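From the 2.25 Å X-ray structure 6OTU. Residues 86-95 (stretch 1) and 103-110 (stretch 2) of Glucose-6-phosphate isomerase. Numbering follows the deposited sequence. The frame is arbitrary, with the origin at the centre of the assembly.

Stretch 1, residues 86-95: CMQQGAIMNR
Stretch 2, residues 103-110: SRPVLHTA

Two pieces of one chain of glucose-6-phosphate isomerase pack against each other, burying 657 Å² between them. Stretch 1 closes a helix through Gln89, turns at Gly90 and runs on as a loop; stretch 2 lies against it without regular helix or strand. The register sets Arg95 against Ser103 (CA to CA 4.2 Å), Ile92 against Pro105 (4.2 Å), Met87 against Val106 (6.0 Å) and Gln88 against Thr109 (6.2 Å).

Ser103 begins with positive phi (55/72) and a t side chain pointing sideways. Ser103 CA lies 3.7 Å from CB of Arg95, an exposed p rotamer, and Ile92 CG2 sits 3.7 Å from Ser103 C.

Arg104 is extended (-155/166) and makes the single beta bridge, an antiparallel hydrogen-bonded pair with Asn94. Asn94 N donates to Arg104 O at 3.1 Å and Arg104 N to Asn94 O at 3.0 Å, both at 149°. The CA-to-CB bond of Arg104 points away, yet its p, t, t chain still passes Asn94 (t), which points toward stretch 2: Arg104 CG and NE each lie 3.7 Å from Asn94 ND2. A buried asparagine pays for its polarity here: OD1 is bonded elsewhere in the structure, and ND2 gives a hydrogen bond to water 2 at 3.1 Å. That water donates to Pro105 O at 2.8 Å, tying side chain to backbone.

Pro105 (-71/172, C-gamma endo) needs no amide partner, and its ring offers a compact apolar surface. Ile92 (m, m) reaches across to place CD1 3.5 Å from Pro105 CD. The proline CA makes a C-H...O contact with Ala91 O at 3.4 Å, and its CB lies 3.4 Å from Gly90 O.

Val106 (-132/99, chi1 t) points toward stretch 1 and is buried. Its CG1 is 3.9 Å from Met87 CG; its CG2 is 3.7 Å from Asn94 CB and 4.0 Å from Met93 CB. A branched residue thus fills the space between helix end and loop. Met87 O and Val106 O, both acceptors, approach to 3.2 Å without bonding. Water 1 accepts from Val106 N at 2.7 Å and lies 2.5 Å from Ala91 O and 3.0 Å from Met87 O, within donating reach of both, linking the backbones where they have no direct bond.

Leu107 (m, t) starts sideways, but its end comes nearer: CD2 lies 4.0 Å from Gly90 CA. Gly90, at 113/13, closes the helix in a Schellman motif, with Ala91 N bonded to Cys86 O at 2.8 Å and Gly90 N to Met87 O at 3.3 Å; a CB at these angles would jam against the preceding carbonyl.

His108 (p) and Thr109 (p) meet the end of the Met87 side chain (t, t, p): its CE is 4.0 Å from His108 NE2 and 4.1 Å from Thr109 CG2. Thr109 points toward the helix, its OG1 3.6 Å from CG of Gln88 (m, t). Ala110, small and buried, ends the stretch without contact.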

# COMPACT_ATOMS: atom_id res chain seq x y z
N CYS A 86 29.82 -12.42 -8.31
CA CYS A 86 29.47 -13.05 -9.58
C CYS A 86 28.40 -12.24 -10.31
O CYS A 86 28.54 -11.95 -11.50
CB CYS A 86 29.01 -14.50 -9.33
SG CYS A 86 30.41 -15.70 -9.23
N MET A 87 27.35 -11.83 -9.58
CA MET A 87 26.30 -11.00 -10.17
C MET A 87 26.89 -9.70 -10.72
O MET A 87 26.67 -9.35 -11.89
CB MET A 87 25.23 -10.70 -9.12
CG MET A 87 23.99 -10.02 -9.66
SD MET A 87 22.84 -9.39 -8.40
CE MET A 87 23.63 -7.84 -7.94
N GLN A 88 27.67 -8.99 -9.89
CA GLN A 88 28.19 -7.70 -10.30
C GLN A 88 29.25 -7.82 -11.39
O GLN A 88 29.45 -6.88 -12.17
CB GLN A 88 28.77 -6.95 -9.10
CG GLN A 88 27.72 -6.48 -8.08
CD GLN A 88 28.32 -5.52 -7.06
OE1 GLN A 88 29.13 -4.65 -7.41
NE2 GLN A 88 27.93 -5.67 -5.81
N GLN A 89 29.95 -8.96 -11.46
CA GLN A 89 31.01 -9.10 -12.44
C GLN A 89 30.47 -9.57 -13.79
O GLN A 89 31.20 -9.51 -14.79
CB GLN A 89 32.09 -10.08 -11.94
CG GLN A 89 32.92 -9.62 -10.73
CD GLN A 89 34.00 -8.59 -11.08
OE1 GLN A 89 34.66 -8.67 -12.13
NE2 GLN A 89 34.20 -7.62 -10.18
N GLY A 90 29.23 -10.04 -13.83
CA GLY A 90 28.56 -10.40 -15.06
C GLY A 90 28.24 -11.87 -15.26
O GLY A 90 27.88 -12.25 -16.38
N ALA A 91 28.32 -12.71 -14.22
CA ALA A 91 28.03 -14.13 -14.40
C ALA A 91 26.55 -14.37 -14.73
O ALA A 91 25.68 -13.53 -14.49
CB ALA A 91 28.43 -14.93 -13.15
N ILE A 92 26.27 -15.55 -15.28
CA ILE A 92 24.90 -15.92 -15.64
C ILE A 92 24.11 -16.31 -14.39
O ILE A 92 24.00 -17.49 -14.04
CB ILE A 92 24.89 -17.08 -16.66
CG1 ILE A 92 25.86 -16.78 -17.81
CG2 ILE A 92 23.48 -17.32 -17.18
CD1 ILE A 92 25.33 -15.73 -18.79
N MET A 93 23.51 -15.33 -13.71
CA MET A 93 22.75 -15.61 -12.51
C MET A 93 21.26 -15.83 -12.78
O MET A 93 20.58 -16.45 -11.96
CB MET A 93 22.94 -14.48 -11.49
CG MET A 93 24.40 -14.10 -11.23
SD MET A 93 25.34 -15.38 -10.34
CE MET A 93 24.43 -15.46 -8.79
N ASN A 94 20.74 -15.34 -13.89
CA ASN A 94 19.32 -15.50 -14.22
C ASN A 94 19.19 -16.79 -15.02
O ASN A 94 19.22 -16.78 -16.25
CB ASN A 94 18.83 -14.27 -14.98
CG ASN A 94 17.40 -14.38 -15.42
OD1 ASN A 94 16.69 -15.31 -15.03
ND2 ASN A 94 16.94 -13.41 -16.20
N ARG A 95 19.06 -17.92 -14.33
CA ARG A 95 18.87 -19.17 -15.05
C ARG A 95 18.40 -20.26 -14.10
O ARG A 95 18.63 -20.20 -12.89
CB ARG A 95 20.16 -19.62 -15.75
CG ARG A 95 21.25 -20.05 -14.81
CD ARG A 95 22.41 -20.65 -15.60
NE ARG A 95 22.03 -21.82 -16.40
CZ ARG A 95 22.53 -23.04 -16.22
NH1 ARG A 95 23.44 -23.24 -15.27
NH2 ARG A 95 22.13 -24.05 -17.00
N SER A 103 18.38 -17.49 -18.86
CA SER A 103 19.82 -17.81 -18.95
C SER A 103 20.65 -16.59 -19.40
O SER A 103 21.20 -16.56 -20.50
CB SER A 103 20.05 -19.00 -19.89
OG SER A 103 21.37 -19.50 -19.74
N ARG A 104 20.79 -15.61 -18.51
CA ARG A 104 21.51 -14.41 -18.90
C ARG A 104 22.07 -13.74 -17.65
O ARG A 104 21.70 -14.11 -16.52
CB ARG A 104 20.61 -13.44 -19.68
CG ARG A 104 19.34 -13.04 -18.98
CD ARG A 104 18.30 -12.74 -20.04
NE ARG A 104 17.25 -11.84 -19.56
CZ ARG A 104 16.14 -11.58 -20.23
NH1 ARG A 104 15.91 -12.13 -21.42
NH2 ARG A 104 15.24 -10.75 -19.71
N PRO A 105 22.99 -12.79 -17.81
CA PRO A 105 23.50 -12.04 -16.65
C PRO A 105 22.46 -11.08 -16.08
O PRO A 105 21.40 -10.83 -16.65
CB PRO A 105 24.70 -11.27 -17.21
CG PRO A 105 24.52 -11.29 -18.68
CD PRO A 105 23.80 -12.55 -19.01
N VAL A 106 22.84 -10.51 -14.94
CA VAL A 106 22.01 -9.65 -14.09
C VAL A 106 22.84 -8.42 -13.75
O VAL A 106 23.70 -8.46 -12.86
CB VAL A 106 21.57 -10.42 -12.83
CG1 VAL A 106 20.81 -9.54 -11.86
CG2 VAL A 106 20.75 -11.64 -13.24
N LEU A 107 22.62 -7.32 -14.47
CA LEU A 107 23.66 -6.29 -14.54
C LEU A 107 23.13 -4.88 -14.27
O LEU A 107 23.67 -3.90 -14.81
CB LEU A 107 24.36 -6.36 -15.89
CG LEU A 107 25.46 -7.43 -15.90
CD1 LEU A 107 25.92 -7.73 -17.33
CD2 LEU A 107 26.63 -6.95 -15.05
N HIS A 108 22.11 -4.73 -13.42
CA HIS A 108 21.69 -3.39 -13.04
C HIS A 108 22.80 -2.62 -12.30
O HIS A 108 22.89 -1.39 -12.45
CB HIS A 108 20.41 -3.44 -12.21
CG HIS A 108 20.46 -4.41 -11.07
ND1 HIS A 108 20.32 -5.77 -11.23
CD2 HIS A 108 20.64 -4.20 -9.74
CE1 HIS A 108 20.41 -6.36 -10.06
NE2 HIS A 108 20.62 -5.44 -9.14
N THR A 109 23.69 -3.30 -11.56
CA THR A 109 24.80 -2.59 -10.93
C THR A 109 25.73 -1.93 -11.96
O THR A 109 26.32 -0.88 -11.69
CB THR A 109 25.63 -3.51 -10.01
OG1 THR A 109 26.11 -4.65 -10.74
CG2 THR A 109 24.80 -3.98 -8.81
N ALA A 110 25.87 -2.54 -13.14
CA ALA A 110 26.76 -1.96 -14.13
C ALA A 110 26.20 -0.67 -14.73
O ALA A 110 26.98 0.11 -15.30
CB ALA A 110 27.04 -3.00 -15.22
O HOH W 1 25.26 -11.17 -13.88
O HOH W 2 18.57 -10.83 -16.35